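Side-chain contacts in bifunctional protein FolD (Thermus thermophilus, PDB 6V6Y), which probably catalyses the NADP+-dependent oxidation of 5,10-methylenetetrahydrofolate to 5,10-methenyltetrahydrofolate and the hydrolysis of that product to 10-formyltetrahydrofolate: residues P136-G141 with G255-M260; R144-Y149 with I222-G227; Q200-A205 with E215-G220; E242-E245 with A249-P252. All coordinates share one frame; numbering follows the deposited sequence.

Contact 1: P136-G141 with G255-M260; sequences PCTPLG and GGVGPM. With NAP (NADP nicotinamide-adenine-dinucleotide phosphate), chain B.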
# COMPACT_ATOMS: atom_id res chain seq x y z
N PRO A 136 -2.55 10.79 -2.95
CA PRO A 136 -3.95 11.23 -3.02
C PRO A 136 -4.27 12.37 -2.05
O PRO A 136 -3.67 12.51 -0.98
CB PRO A 136 -4.74 9.96 -2.69
CG PRO A 136 -3.77 8.81 -3.14
CD PRO A 136 -2.45 9.34 -2.67
N CYS A 137 -5.22 13.21 -2.45
CA CYS A 137 -5.37 14.53 -1.84
C CYS A 137 -6.07 14.47 -0.49
O CYS A 137 -5.70 15.20 0.43
CB CYS A 137 -6.14 15.47 -2.76
SG CYS A 137 -5.33 15.79 -4.30
N THR A 138 -7.12 13.66 -0.36
CA THR A 138 -7.78 13.58 0.94
C THR A 138 -6.85 13.01 1.99
O THR A 138 -6.73 13.61 3.07
CB THR A 138 -9.08 12.79 0.84
OG1 THR A 138 -9.94 13.42 -0.12
CG2 THR A 138 -9.78 12.75 2.20
N PRO A 139 -6.15 11.89 1.76
CA PRO A 139 -5.21 11.43 2.79
C PRO A 139 -4.16 12.47 3.14
O PRO A 139 -3.89 12.70 4.33
CB PRO A 139 -4.57 10.17 2.16
CG PRO A 139 -5.52 9.71 1.13
CD PRO A 139 -6.27 10.93 0.64
N LEU A 140 -3.54 13.10 2.14
CA LEU A 140 -2.60 14.18 2.42
C LEU A 140 -3.26 15.23 3.30
O LEU A 140 -2.64 15.75 4.24
CB LEU A 140 -2.11 14.82 1.12
CG LEU A 140 -1.06 14.03 0.32
CD1 LEU A 140 -0.91 14.61 -1.09
CD2 LEU A 140 0.30 14.01 1.05
N GLY A 141 -4.52 15.55 3.01
CA GLY A 141 -5.19 16.59 3.76
C GLY A 141 -5.47 16.17 5.19
O GLY A 141 -5.41 16.99 6.11
N GLY A 255 -16.67 21.76 6.13
CA GLY A 255 -15.62 22.60 6.69
C GLY A 255 -14.52 21.89 7.45
O GLY A 255 -13.66 22.56 8.04
N GLY A 256 -14.50 20.55 7.47
CA GLY A 256 -13.40 19.87 8.12
C GLY A 256 -12.42 19.35 7.08
O GLY A 256 -11.52 20.08 6.63
N VAL A 257 -12.60 18.09 6.68
CA VAL A 257 -11.69 17.47 5.72
C VAL A 257 -11.80 18.13 4.35
O VAL A 257 -10.80 18.34 3.66
CB VAL A 257 -11.98 15.96 5.65
CG1 VAL A 257 -11.23 15.34 4.46
CG2 VAL A 257 -11.63 15.30 6.98
N GLY A 258 -13.02 18.44 3.92
CA GLY A 258 -13.29 18.93 2.59
C GLY A 258 -12.37 20.05 2.13
O GLY A 258 -11.79 19.99 1.04
N PRO A 259 -12.24 21.11 2.94
CA PRO A 259 -11.30 22.18 2.57
C PRO A 259 -9.88 21.68 2.43
O PRO A 259 -9.13 22.18 1.56
CB PRO A 259 -11.43 23.19 3.72
CG PRO A 259 -12.80 22.99 4.23
CD PRO A 259 -13.13 21.52 4.05
N MET A 260 -9.46 20.71 3.24
CA MET A 260 -8.08 20.22 3.12
C MET A 260 -7.89 19.41 1.84
O MET A 260 -6.81 19.46 1.25
CB MET A 260 -7.71 19.39 4.35
CG MET A 260 -7.65 20.21 5.61
SD MET A 260 -6.48 21.55 5.50
CE MET A 260 -4.97 20.66 5.21
PA NAP B . -15.95 3.74 -0.76
O1A NAP B . -17.13 4.24 -1.52
O2A NAP B . -15.06 2.94 -1.63
O5B NAP B . -16.45 2.89 0.51
C5B NAP B . -16.01 3.26 1.80
C4B NAP B . -15.61 2.04 2.62
O4B NAP B . -16.26 2.07 3.87
C3B NAP B . -15.96 0.73 1.95
O3B NAP B . -14.81 0.18 1.36
C2B NAP B . -16.52 -0.16 3.06
O2B NAP B . -15.69 -1.26 3.35
C1B NAP B . -16.61 0.75 4.27
N9A NAP B . -17.96 0.72 4.85
C8A NAP B . -19.12 1.13 4.24
N7A NAP B . -20.15 0.93 5.10
C5A NAP B . -19.67 0.40 6.24
C6A NAP B . -20.29 0.01 7.42
N6A NAP B . -21.60 0.14 7.57
N1A NAP B . -19.53 -0.52 8.45
C2A NAP B . -18.17 -0.65 8.29
N3A NAP B . -17.56 -0.26 7.12
C4A NAP B . -18.30 0.26 6.10
O3 NAP B . -15.17 4.97 -0.09
PN NAP B . -14.96 6.50 -0.55
O1N NAP B . -14.88 6.53 -2.03
O2N NAP B . -13.87 7.09 0.26
O5D NAP B . -16.35 7.17 -0.11
C5D NAP B . -16.70 7.20 1.26
C4D NAP B . -17.28 8.56 1.63
O4D NAP B . -16.25 9.53 1.73
C3D NAP B . -18.26 9.04 0.57
O3D NAP B . -19.50 9.32 1.16
C2D NAP B . -17.65 10.31 0.01
O2D NAP B . -18.64 11.31 -0.12
C1D NAP B . -16.64 10.72 1.07
N1N NAP B . -15.49 11.39 0.44
C2N NAP B . -15.19 12.67 0.81
C3N NAP B . -14.11 13.33 0.24
C7N NAP B . -13.73 14.70 0.73
O7N NAP B . -12.70 15.40 0.07
N7N NAP B . -14.36 15.20 1.78
C4N NAP B . -13.33 12.69 -0.71
C5N NAP B . -13.64 11.38 -1.07
C6N NAP B . -14.73 10.74 -0.49
P2B NAP B . -15.60 -2.54 2.36
O1X NAP B . -14.69 -2.21 1.20
O2X NAP B . -15.02 -3.70 3.14
O3X NAP B . -16.97 -2.89 1.85

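Contact 2: R144-Y149 with I222-G227; sequences RLLKHY and IVVDVG. With NAP (NADP nicotinamide-adenine-dinucleotide phosphate), chain B.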
# COMPACT_ATOMS: atom_id res chain seq x y z
N ARG A 144 -2.02 16.29 7.02
CA ARG A 144 -1.64 17.69 7.24
C ARG A 144 -2.53 18.35 8.28
O ARG A 144 -2.04 19.07 9.16
CB ARG A 144 -1.69 18.47 5.93
CG ARG A 144 -1.57 19.98 6.10
CD ARG A 144 -0.16 20.47 5.85
NE ARG A 144 -0.01 21.87 6.25
CZ ARG A 144 0.81 22.73 5.65
NH1 ARG A 144 1.55 22.34 4.62
NH2 ARG A 144 0.88 23.99 6.09
N LEU A 145 -3.84 18.09 8.22
CA LEU A 145 -4.74 18.66 9.21
C LEU A 145 -4.35 18.25 10.62
O LEU A 145 -4.29 19.09 11.53
CB LEU A 145 -6.19 18.26 8.91
CG LEU A 145 -7.26 18.83 9.84
CD1 LEU A 145 -8.53 19.09 9.06
CD2 LEU A 145 -7.56 17.88 11.01
N LEU A 146 -4.07 16.95 10.84
CA LEU A 146 -3.70 16.49 12.18
C LEU A 146 -2.40 17.15 12.65
O LEU A 146 -2.29 17.56 13.81
CB LEU A 146 -3.57 14.97 12.22
CG LEU A 146 -4.86 14.18 12.01
CD1 LEU A 146 -4.57 12.73 11.52
CD2 LEU A 146 -5.70 14.15 13.27
N LYS A 147 -1.41 17.23 11.76
CA LYS A 147 -0.16 17.87 12.15
C LYS A 147 -0.35 19.36 12.36
O LYS A 147 0.32 19.95 13.22
CB LYS A 147 0.92 17.61 11.10
CG LYS A 147 1.44 16.16 11.09
CD LYS A 147 2.34 15.90 9.90
CE LYS A 147 3.77 15.60 10.31
NZ LYS A 147 4.55 15.17 9.10
N HIS A 148 -1.24 19.99 11.60
CA HIS A 148 -1.50 21.41 11.82
C HIS A 148 -1.98 21.65 13.24
O HIS A 148 -1.50 22.56 13.91
CB HIS A 148 -2.52 21.94 10.81
CG HIS A 148 -2.94 23.36 11.05
ND1 HIS A 148 -2.29 24.43 10.47
CD2 HIS A 148 -3.92 23.88 11.83
CE1 HIS A 148 -2.86 25.55 10.88
NE2 HIS A 148 -3.85 25.24 11.71
N TYR A 149 -2.88 20.81 13.73
CA TYR A 149 -3.44 21.00 15.06
C TYR A 149 -2.61 20.36 16.17
O TYR A 149 -3.13 20.15 17.27
CB TYR A 149 -4.88 20.49 15.09
CG TYR A 149 -5.83 21.47 14.44
CD1 TYR A 149 -6.11 22.70 15.05
CD2 TYR A 149 -6.40 21.20 13.20
CE1 TYR A 149 -6.96 23.64 14.44
CE2 TYR A 149 -7.26 22.13 12.59
CZ TYR A 149 -7.54 23.35 13.22
OH TYR A 149 -8.38 24.27 12.63
N ILE A 222 -9.10 11.90 19.01
CA ILE A 222 -9.16 12.85 17.90
C ILE A 222 -9.91 12.17 16.76
O ILE A 222 -9.46 11.13 16.26
CB ILE A 222 -7.74 13.26 17.45
CG1 ILE A 222 -6.88 13.65 18.65
CG2 ILE A 222 -7.79 14.34 16.36
CD1 ILE A 222 -6.99 15.08 19.04
N VAL A 223 -11.04 12.73 16.36
CA VAL A 223 -11.93 12.11 15.38
C VAL A 223 -11.94 12.95 14.11
O VAL A 223 -12.28 14.14 14.15
CB VAL A 223 -13.35 11.93 15.95
CG1 VAL A 223 -14.27 11.32 14.89
CG2 VAL A 223 -13.30 11.04 17.21
N VAL A 224 -11.60 12.32 12.99
CA VAL A 224 -11.55 12.95 11.67
C VAL A 224 -12.63 12.32 10.80
O VAL A 224 -12.62 11.11 10.58
CB VAL A 224 -10.16 12.79 11.03
CG1 VAL A 224 -10.14 13.37 9.63
CG2 VAL A 224 -9.10 13.45 11.92
N ASP A 225 -13.57 13.14 10.32
CA ASP A 225 -14.77 12.67 9.64
C ASP A 225 -14.69 13.00 8.16
O ASP A 225 -14.93 14.14 7.76
CB ASP A 225 -16.00 13.30 10.29
CG ASP A 225 -17.31 12.71 9.78
OD1 ASP A 225 -17.32 11.93 8.81
OD2 ASP A 225 -18.35 13.05 10.38
N VAL A 226 -14.39 12.00 7.33
CA VAL A 226 -14.24 12.21 5.89
C VAL A 226 -15.57 12.12 5.15
O VAL A 226 -15.65 12.53 3.98
CB VAL A 226 -13.21 11.20 5.32
CG1 VAL A 226 -12.86 11.50 3.87
CG2 VAL A 226 -11.93 11.19 6.18
N GLY A 227 -16.62 11.63 5.79
CA GLY A 227 -17.87 11.40 5.08
C GLY A 227 -18.50 12.70 4.60
O GLY A 227 -18.39 13.75 5.24
PA NAP B . -15.95 3.74 -0.76
O1A NAP B . -17.13 4.24 -1.52
O2A NAP B . -15.06 2.94 -1.63
O5B NAP B . -16.45 2.89 0.51
C5B NAP B . -16.01 3.26 1.80
C4B NAP B . -15.61 2.04 2.62
O4B NAP B . -16.26 2.07 3.87
C3B NAP B . -15.96 0.73 1.95
O3B NAP B . -14.81 0.18 1.36
C2B NAP B . -16.52 -0.16 3.06
O2B NAP B . -15.69 -1.26 3.35
C1B NAP B . -16.61 0.75 4.27
N9A NAP B . -17.96 0.72 4.85
C8A NAP B . -19.12 1.13 4.24
N7A NAP B . -20.15 0.93 5.10
C5A NAP B . -19.67 0.40 6.24
C6A NAP B . -20.29 0.01 7.42
N6A NAP B . -21.60 0.14 7.57
N1A NAP B . -19.53 -0.52 8.45
C2A NAP B . -18.17 -0.65 8.29
N3A NAP B . -17.56 -0.26 7.12
C4A NAP B . -18.30 0.26 6.10
O3 NAP B . -15.17 4.97 -0.09
PN NAP B . -14.96 6.50 -0.55
O1N NAP B . -14.88 6.53 -2.03
O2N NAP B . -13.87 7.09 0.26
O5D NAP B . -16.35 7.17 -0.11
C5D NAP B . -16.70 7.20 1.26
C4D NAP B . -17.28 8.56 1.63
O4D NAP B . -16.25 9.53 1.73
C3D NAP B . -18.26 9.04 0.57
O3D NAP B . -19.50 9.32 1.16
C2D NAP B . -17.65 10.31 0.01
O2D NAP B . -18.64 11.31 -0.12
C1D NAP B . -16.64 10.72 1.07
N1N NAP B . -15.49 11.39 0.44
C2N NAP B . -15.19 12.67 0.81
C3N NAP B . -14.11 13.33 0.24
C7N NAP B . -13.73 14.70 0.73
O7N NAP B . -12.70 15.40 0.07
N7N NAP B . -14.36 15.20 1.78
C4N NAP B . -13.33 12.69 -0.71
C5N NAP B . -13.64 11.38 -1.07
C6N NAP B . -14.73 10.74 -0.49
P2B NAP B . -15.60 -2.54 2.36
O1X NAP B . -14.69 -2.21 1.20
O2X NAP B . -15.02 -3.70 3.14
O3X NAP B . -16.97 -2.89 1.85

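Contact 3: Q200-A205 with E215-G220; sequences QVLVVA and EWVREG. With NAP (NADP nicotinamide-adenine-dinucleotide phosphate), chain B.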
# COMPACT_ATOMS: atom_id res chain seq x y z
N GLN A 200 -6.81 6.29 19.50
CA GLN A 200 -6.53 7.66 19.92
C GLN A 200 -6.81 8.64 18.79
O GLN A 200 -7.23 9.78 19.04
CB GLN A 200 -5.08 7.79 20.36
CG GLN A 200 -4.64 6.83 21.46
CD GLN A 200 -3.13 6.83 21.63
OE1 GLN A 200 -2.39 6.38 20.74
NE2 GLN A 200 -2.65 7.37 22.75
N VAL A 201 -6.57 8.25 17.54
CA VAL A 201 -7.00 9.02 16.37
C VAL A 201 -7.89 8.10 15.55
O VAL A 201 -7.47 6.99 15.18
CB VAL A 201 -5.81 9.53 15.54
CG1 VAL A 201 -6.28 10.34 14.32
CG2 VAL A 201 -4.84 10.35 16.40
N LEU A 202 -9.12 8.54 15.29
CA LEU A 202 -10.10 7.77 14.53
C LEU A 202 -10.46 8.54 13.27
O LEU A 202 -10.92 9.69 13.35
CB LEU A 202 -11.34 7.50 15.39
CG LEU A 202 -12.47 6.73 14.72
CD1 LEU A 202 -12.06 5.28 14.44
CD2 LEU A 202 -13.70 6.77 15.60
N VAL A 203 -10.23 7.93 12.11
CA VAL A 203 -10.56 8.52 10.82
C VAL A 203 -11.64 7.67 10.17
O VAL A 203 -11.45 6.46 10.00
CB VAL A 203 -9.33 8.61 9.90
CG1 VAL A 203 -9.65 9.46 8.66
CG2 VAL A 203 -8.13 9.16 10.67
N VAL A 204 -12.76 8.30 9.79
CA VAL A 204 -13.91 7.56 9.27
C VAL A 204 -14.20 8.03 7.85
O VAL A 204 -14.49 9.20 7.62
CB VAL A 204 -15.15 7.74 10.17
CG1 VAL A 204 -16.30 6.89 9.67
CG2 VAL A 204 -14.80 7.42 11.64
N ALA A 205 -14.13 7.08 6.88
CA ALA A 205 -14.46 7.35 5.47
C ALA A 205 -15.30 6.18 4.92
O ALA A 205 -14.83 5.36 4.14
CB ALA A 205 -13.19 7.56 4.63
N GLU A 215 -20.49 5.66 21.78
CA GLU A 215 -20.00 4.44 22.41
C GLU A 215 -18.87 3.81 21.62
O GLU A 215 -18.08 3.04 22.18
CB GLU A 215 -21.14 3.43 22.58
CG GLU A 215 -22.14 3.81 23.64
CD GLU A 215 -23.18 4.79 23.12
OE1 GLU A 215 -23.35 4.89 21.87
OE2 GLU A 215 -23.82 5.47 23.97
N TRP A 216 -18.78 4.12 20.31
CA TRP A 216 -17.70 3.64 19.48
C TRP A 216 -16.39 4.37 19.72
O TRP A 216 -15.35 3.93 19.19
CB TRP A 216 -18.02 3.79 17.99
CG TRP A 216 -19.31 3.21 17.50
CD1 TRP A 216 -20.49 3.07 18.18
CD2 TRP A 216 -19.56 2.74 16.17
NE1 TRP A 216 -21.45 2.53 17.36
CE2 TRP A 216 -20.90 2.31 16.12
CE3 TRP A 216 -18.76 2.61 15.02
CZ2 TRP A 216 -21.47 1.77 14.96
CZ3 TRP A 216 -19.32 2.07 13.87
CH2 TRP A 216 -20.66 1.66 13.86
N VAL A 217 -16.40 5.47 20.46
CA VAL A 217 -15.26 6.39 20.48
C VAL A 217 -14.60 6.36 21.85
O VAL A 217 -15.28 6.43 22.88
CB VAL A 217 -15.69 7.81 20.09
CG1 VAL A 217 -14.48 8.72 20.00
CG2 VAL A 217 -16.41 7.78 18.75
N ARG A 218 -13.28 6.26 21.84
CA ARG A 218 -12.48 6.38 23.05
C ARG A 218 -12.53 7.79 23.62
O ARG A 218 -12.44 8.78 22.88
CB ARG A 218 -11.03 6.01 22.73
CG ARG A 218 -10.09 5.98 23.91
CD ARG A 218 -8.81 5.26 23.51
NE ARG A 218 -7.76 5.47 24.50
CZ ARG A 218 -6.54 4.97 24.40
NH1 ARG A 218 -6.22 4.21 23.36
NH2 ARG A 218 -5.63 5.22 25.34
N GLU A 219 -12.64 7.88 24.94
CA GLU A 219 -12.56 9.16 25.62
C GLU A 219 -11.30 9.92 25.21
O GLU A 219 -10.19 9.36 25.22
CB GLU A 219 -12.58 8.94 27.14
CG GLU A 219 -12.51 10.20 27.99
CD GLU A 219 -13.78 11.06 27.87
OE1 GLU A 219 -14.89 10.47 27.94
OE2 GLU A 219 -13.67 12.31 27.69
N GLY A 220 -11.47 11.19 24.84
CA GLY A 220 -10.34 12.02 24.42
C GLY A 220 -9.76 11.70 23.06
O GLY A 220 -8.63 12.11 22.77
PA NAP B . -15.95 3.74 -0.76
O1A NAP B . -17.13 4.24 -1.52
O2A NAP B . -15.06 2.94 -1.63
O5B NAP B . -16.45 2.89 0.51
C5B NAP B . -16.01 3.26 1.80
C4B NAP B . -15.61 2.04 2.62
O4B NAP B . -16.26 2.07 3.87
C3B NAP B . -15.96 0.73 1.95
O3B NAP B . -14.81 0.18 1.36
C2B NAP B . -16.52 -0.16 3.06
O2B NAP B . -15.69 -1.26 3.35
C1B NAP B . -16.61 0.75 4.27
N9A NAP B . -17.96 0.72 4.85
C8A NAP B . -19.12 1.13 4.24
N7A NAP B . -20.15 0.93 5.10
C5A NAP B . -19.67 0.40 6.24
C6A NAP B . -20.29 0.01 7.42
N6A NAP B . -21.60 0.14 7.57
N1A NAP B . -19.53 -0.52 8.45
C2A NAP B . -18.17 -0.65 8.29
N3A NAP B . -17.56 -0.26 7.12
C4A NAP B . -18.30 0.26 6.10
O3 NAP B . -15.17 4.97 -0.09
PN NAP B . -14.96 6.50 -0.55
O1N NAP B . -14.88 6.53 -2.03
O2N NAP B . -13.87 7.09 0.26
O5D NAP B . -16.35 7.17 -0.11
C5D NAP B . -16.70 7.20 1.26
C4D NAP B . -17.28 8.56 1.63
O4D NAP B . -16.25 9.53 1.73
C3D NAP B . -18.26 9.04 0.57
O3D NAP B . -19.50 9.32 1.16
C2D NAP B . -17.65 10.31 0.01
O2D NAP B . -18.64 11.31 -0.12
C1D NAP B . -16.64 10.72 1.07
N1N NAP B . -15.49 11.39 0.44
C2N NAP B . -15.19 12.67 0.81
C3N NAP B . -14.11 13.33 0.24
C7N NAP B . -13.73 14.70 0.73
O7N NAP B . -12.70 15.40 0.07
N7N NAP B . -14.36 15.20 1.78
C4N NAP B . -13.33 12.69 -0.71
C5N NAP B . -13.64 11.38 -1.07
C6N NAP B . -14.73 10.74 -0.49
P2B NAP B . -15.60 -2.54 2.36
O1X NAP B . -14.69 -2.21 1.20
O2X NAP B . -15.02 -3.70 3.14
O3X NAP B . -16.97 -2.89 1.85

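Contact 4: E242-E245 with A249-P252; sequences EVAE and ALTP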
# COMPACT_ATOMS: atom_id res chain seq x y z
N GLU A 242 -23.07 13.67 18.41
CA GLU A 242 -22.93 13.34 19.82
C GLU A 242 -21.49 12.99 20.20
O GLU A 242 -21.15 13.04 21.39
CB GLU A 242 -23.84 12.18 20.19
CG GLU A 242 -23.36 10.84 19.67
CD GLU A 242 -24.34 9.71 19.95
OE1 GLU A 242 -24.02 8.54 19.63
OE2 GLU A 242 -25.43 10.00 20.51
N VAL A 243 -20.65 12.65 19.22
CA VAL A 243 -19.27 12.25 19.49
C VAL A 243 -18.47 13.40 20.09
O VAL A 243 -17.47 13.16 20.80
CB VAL A 243 -18.64 11.69 18.17
CG1 VAL A 243 -17.11 11.66 18.20
CG2 VAL A 243 -19.20 10.29 17.88
N ALA A 244 -18.92 14.65 19.88
CA ALA A 244 -18.32 15.81 20.54
C ALA A 244 -18.39 15.71 22.07
O ALA A 244 -17.63 16.42 22.75
CB ALA A 244 -19.00 17.09 20.06
N GLU A 245 -19.25 14.85 22.61
CA GLU A 245 -19.31 14.67 24.06
C GLU A 245 -18.13 13.87 24.60
O GLU A 245 -17.78 13.99 25.78
CB GLU A 245 -20.59 13.95 24.48
CG GLU A 245 -21.90 14.65 24.16
CD GLU A 245 -23.12 13.76 24.39
OE1 GLU A 245 -24.05 13.82 23.57
OE2 GLU A 245 -23.13 12.99 25.38
N ALA A 249 -11.35 16.28 20.15
CA ALA A 249 -11.45 17.16 19.00
C ALA A 249 -12.11 16.39 17.87
O ALA A 249 -11.88 15.18 17.72
CB ALA A 249 -10.07 17.68 18.57
N LEU A 250 -12.92 17.09 17.09
CA LEU A 250 -13.75 16.47 16.07
C LEU A 250 -13.82 17.38 14.85
O LEU A 250 -14.02 18.59 14.98
CB LEU A 250 -15.14 16.21 16.63
CG LEU A 250 -16.22 15.96 15.60
CD1 LEU A 250 -16.06 14.58 14.95
CD2 LEU A 250 -17.57 16.09 16.26
N THR A 251 -13.63 16.79 13.68
CA THR A 251 -13.74 17.48 12.38
C THR A 251 -15.20 17.77 12.05
O THR A 251 -16.01 16.83 11.99
CB THR A 251 -13.10 16.60 11.29
OG1 THR A 251 -11.68 16.79 11.31
CG2 THR A 251 -13.64 16.90 9.87
N PRO A 252 -15.58 19.04 11.85
CA PRO A 252 -16.96 19.33 11.44
C PRO A 252 -17.20 18.91 10.01
O PRO A 252 -16.27 18.75 9.22
CB PRO A 252 -17.04 20.86 11.58
CG PRO A 252 -15.63 21.31 11.29
CD PRO A 252 -14.78 20.27 11.99

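Contact 1: P136-G141 with G255-M260
Thr138 and Val257 meet near the starts of two helices, 137-148 and 257-276, that pack together beside the nicotinamide end of NADP in the Rossmann-type nucleotide-binding domain. The two side chains cross at about a right angle, and the touching branches are methyls: Thr138 CG2 lies 3.7 Å from Val257 CG1. Both methyls stand opposite their own backbone N across the CA–CB bond, and in Thr138 this setting (chi1 -58°) leaves OG1 beside the backbone N, on the side where the nicotinamide carboxamide lies.

One turn further on, the helices are very close. The CA atoms of Gly141 and Met260 are 4.7 Å apart, an approach made possible by the missing side chain at Gly141. Met260 turns its CB toward the other helix, 3.8 Å from Gly141 O. The methionine chain then bends at chi2 (-59°) and again at chi3, folding back so that CE also rests 3.8 Å from Gly141 O. Beyond it, Ala11 and Ala12 of helix 8-24 pack against the same side chain.

No hydrogen bond joins the two segments; the firmer polar partner of Thr138 OG1 is Thr261 OG1, which is itself hydrogen-bonded to NADP. Gly258 CA approaches the carboxamide nitrogen N7N at 4.0 Å. Thr138 OG1 is also 3.5 Å from C4N, the hydride-accepting carbon of the nicotinamide, and lies at a long 3.4 Å from the carboxamide oxygen O7N.

Contact 2: R144-Y149 with I222-G227
Leu146 CD2 carries the contact of residues 144-149 with strand 222-225. This single methyl touches two others, Ile222 CG2 and Val224 CG2, each at 3.7 Å, so it sits between side chains two residues apart on the same side of the strand. Leu146 leaves the helix with CG beside its backbone N (chi1 -66°), which swings CD2 over to the strand although CB itself does not head there. Against Ile222 it runs in the opposite direction, one side chain sliding past the other; against Val224 the two cross at a slant.

Further out, Leu146 also packs on Val201 and Val224 on Val203, both of strand 201-204, while Val257 of helix 257-276 covers another part of Val224. The contact is thus one piece of the helix layer laid on the parallel sheet of a Rossmann fold, with apolar branches on both sides.

Beyond Val224 the strand ends in an Asx turn. Asp225 OD1 accepts from Gly227 N at 3.1 Å, met on its anti side and 30° out of the carboxylate plane. Asp238 N binds the same oxygen and Val239 N binds OD2, so three backbone N-H groups grip the carboxylate and fix its rotation. The turn places Val226 at the cofactor, where its carbonyl O lies 3.2 Å from nicotinamide C2N and CG1 is 4.0 Å from that carbon.

Contact 3: Q200-A205 with E215-G220
One face of the Arg218 guanidinium is met by Gln200 CG, which stands 3.5 Å above the plane and displaced toward the rim, nearest to NH1 at 3.6 Å. The two side chains run alongside each other in the same direction; the amide and guanidinium planes are tilted by only 16°, although it is CG and not the amide that lies over the face. Arg218 is stretched out from CG to NE, which brings its flat end level with the aliphatic part of Gln200. Their polar ends are engaged separately: Arg218 NH1 donates to Arg198 O, and Gln200 OE1 accepts from Glu157 N. Gln190 of the second subunit packs on Gln200, so Gln200 lies at the subunit interface.

Deeper in, the contact turns apolar. Leu202 CD2 faces Val217 CG2 at a looser 4.3 Å, and Leu202 also packs on Val159 and Val161 of the neighbouring strand. Just beyond the C-terminal end of strand 201-204, Ala205 O lies 3.4 Å from C5B of the adenosine ribose. A strand whose C-terminal end meets the dinucleotide is characteristic of a Rossmann fold; here the connection to the adjoining parallel strand 222-225 is largely loop, including a 3-10 segment that ends at 216, and packs back on the sheet.

Contact 4: E242-E245 with A249-P252
Apolar packing joins the two segments, and Leu250 supplies one side of it with both of its methyls. CD2 reaches the backbone and side chain of Ala244 together, 4.1 Å from Ala244 N and 4.2 Å from Ala244 CB. CD1 points to Val243, whose CG1 is a loose 4.5 Å away. With CG anti to the backbone N (chi1 163°), Leu250 extends its fork from the strand toward the 3-10 segment, so that the two methyls are divided between consecutive residues of the latter. The space around the fork is shared with Val223, which touches both Leu250 and Val243, while Val217 packs on Val243 as well.

Backbone hydrogen bonds put the two partners in place. Strand 249-250 belongs to the parallel sheet of the Rossmann-type domain, where Ala249 and Thr251 bond to Val223 on one flank and Leu250 to Gln4 and Leu6 on the other, while Ala244 is bonded to Ala3, so the N-terminal residues tie the 3-10 segment to the sheet edge. Within residues 242-245, Glu245 N donates to Glu242 O at 2.9 Å, the three-residue step expected of a 3-10 helix.

Charged and polar interactions involve Glu242, whose CB points away from the strand. On the side turned from the strand, Glu242 OE1 forms a salt bridge with Arg213 NE and accepts a hydrogen bond from Lys214 N.

Overall arrangement
All four contacts belong to the NADP-binding domain: contacts 2 to 4 involve strands of one six-stranded parallel sheet, and contact 1 joins two helices packed beside it. Contacts 1 and 2 share helix 137-148 and have centres about 8 Å apart; contacts 2, 3 and 4 use strand 222-225 and the strands on its two sides, 201-204 and 249-250, with centres about 9 to 11 Å apart. Along the chain, contacts 2, 3 and 4 all fall between the two segments of contact 1, and contact 3 also between those of contact 2. Contacts 1, 2 and 3 touch NADP, at the nicotinamide or the adenosine ribose, whereas contact 4 packs away from it.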